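PDB 3QZB: putative superoxide reductase from Thermotoga maritima, which probably reduces superoxide to hydrogen peroxide at an iron centre, using electrons from reduced rubredoxin. Local coordinates for the interface of chains A and B. Coordinates in Å, arbitrary orientation; residue numbers count along the deposited sequence, not the author numbering. Chains: chain A/B, Putative superoxide reductase.

The interface of chains A and B. Residues chain A 101-104; chain B 114-117.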
loop_
_atom_site.group_PDB
_atom_site.type_symbol
_atom_site.label_atom_id
_atom_site.label_comp_id
_atom_site.label_asym_id
_atom_site.label_seq_id
_atom_site.Cartn_x
_atom_site.Cartn_y
_atom_site.Cartn_z
ATOM N N GLY A 101 13.846 -18.924 -0.865
ATOM C CA GLY A 101 13.531 -18.314 0.420
ATOM C C GLY A 101 12.481 -19.114 1.211
ATOM O O GLY A 101 11.846 -20.075 0.727
ATOM N N ALA A 102 12.279 -18.685 2.437
ATOM C CA ALA A 102 11.454 -19.416 3.400
ATOM C C ALA A 102 9.953 -19.212 3.242
ATOM O O ALA A 102 9.227 -19.956 3.885
ATOM C CB ALA A 102 11.858 -19.027 4.795
ATOM N N VAL A 103 9.523 -18.172 2.511
ATOM C CA VAL A 103 8.118 -17.766 2.628
ATOM C C VAL A 103 7.575 -17.252 1.307
ATOM O O VAL A 103 8.221 -16.491 0.545
ATOM C CB VAL A 103 7.887 -16.740 3.752
ATOM C CG1 VAL A 103 8.833 -15.528 3.651
ATOM C CG2 VAL A 103 6.426 -16.294 3.884
ATOM N N TYR A 104 6.317 -17.629 1.038
ATOM C CA TYR A 104 5.510 -17.178 -0.103
ATOM C C TYR A 104 4.146 -16.754 0.394
ATOM O O TYR A 104 3.565 -17.444 1.227
ATOM C CB TYR A 104 5.281 -18.314 -1.121
ATOM C CG TYR A 104 6.567 -18.859 -1.736
ATOM C CD1 TYR A 104 7.388 -19.732 -1.036
ATOM C CD2 TYR A 104 6.941 -18.489 -3.003
ATOM C CE1 TYR A 104 8.578 -20.199 -1.581
ATOM C CE2 TYR A 104 8.135 -18.982 -3.563
ATOM C CZ TYR A 104 8.966 -19.812 -2.833
ATOM O OH TYR A 104 10.134 -20.259 -3.435
ATOM N N LYS B 114 2.743 -20.013 2.246
ATOM C CA LYS B 114 3.418 -21.315 2.190
ATOM C C LYS B 114 4.792 -21.091 2.787
ATOM O O LYS B 114 5.534 -20.223 2.319
ATOM C CB LYS B 114 3.507 -21.804 0.771
ATOM C CG LYS B 114 2.216 -22.143 0.112
ATOM C CD LYS B 114 2.417 -22.552 -1.310
ATOM C CE LYS B 114 1.187 -23.018 -2.041
ATOM N NZ LYS B 114 1.584 -23.566 -3.384
ATOM N N LEU B 115 5.118 -21.854 3.830
ATOM C CA LEU B 115 6.377 -21.719 4.535
ATOM C C LEU B 115 7.248 -22.955 4.320
ATOM O O LEU B 115 6.754 -24.080 4.322
ATOM C CB LEU B 115 6.191 -21.545 6.047
ATOM C CG LEU B 115 5.298 -20.398 6.469
ATOM C CD1 LEU B 115 4.996 -20.483 7.941
ATOM C CD2 LEU B 115 5.872 -19.067 6.044
ATOM N N ASN B 116 8.551 -22.756 4.194
ATOM C CA ASN B 116 9.395 -23.927 4.145
ATOM C C ASN B 116 10.460 -24.016 5.159
ATOM O O ASN B 116 11.206 -25.002 5.166
ATOM C CB ASN B 116 9.845 -24.193 2.741
ATOM C CG ASN B 116 10.689 -23.104 2.256
ATOM O OD1 ASN B 116 11.834 -22.983 2.658
ATOM N ND2 ASN B 116 10.142 -22.282 1.384
ATOM N N ARG B 117 10.479 -23.071 6.095
ATOM C CA ARG B 117 11.295 -23.158 7.269
ATOM C C ARG B 117 10.554 -22.554 8.457
ATOM O O ARG B 117 9.782 -21.624 8.286
ATOM C CB ARG B 117 12.663 -22.403 7.108
ATOM C CG ARG B 117 13.461 -22.679 5.814
ATOM C CD ARG B 117 14.945 -22.386 5.908
ATOM N NE ARG B 117 15.292 -20.998 6.210
ATOM C CZ ARG B 117 15.632 -20.068 5.318
ATOM N NH1 ARG B 117 15.453 -20.211 4.005
ATOM N NH2 ARG B 117 16.153 -18.975 5.776
#
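The phenol ring of A:Tyr104 turns its edge to chain B: the backbone carbonyl oxygen of B:Lys114 and the side-chain amide nitrogen ND2 of B:Asn116 both lie at its rim, in the plane of the ring, ND2 being 3.9 Å from CE1. Ring and carboxamide cross obliquely, their planes 54° apart. A second flat group, the guanidinium of B:Arg117, receives the methyl CB of A:Ala102 over one face, displaced toward the rim, with CB 3.9 Å from CZ; the arginine chain bends at chi3 (-61°) to bring this face over the methyl.

These side chains flank a short antiparallel pairing between the start of strand 103-106 of chain A and the end of strand 108-115 of chain B, in a protein of immunoglobulin-like beta-sandwich fold. A:Tyr104 and B:Lys114 exchange backbone hydrogen bonds, 3.0 Å from A:Tyr104 N to B:Lys114 O and 2.9 Å from B:Lys114 N to A:Tyr104 O. Beyond the strand end the register continues through B:Asn116, whose backbone N donates to A:Ala102 O at 2.9 Å. On the other side of the backbone pairing from the tyrosine, A:Val103 and B:Leu115 lie alongside one another and point the same way, branch CG2 of the valine meeting CD2 of the leucine at 3.6 Å.

The pairing recurs with the chains exchanged about the two-fold axis, as part of a two-fold interface of the deposited assembly; the structure alone does not show whether it forms in solution. The carboxamide of B:Asn116 adds a side-chain hydrogen bond beside the backbone pairing. With CG between its own backbone N and carbonyl carbon (chi1 64°), the side chain folds back toward chain A, and ND2 donates a nearly straight hydrogen bond of 2.9 Å, within the amide plane, to an in-plane lone pair of A:Gly101 O.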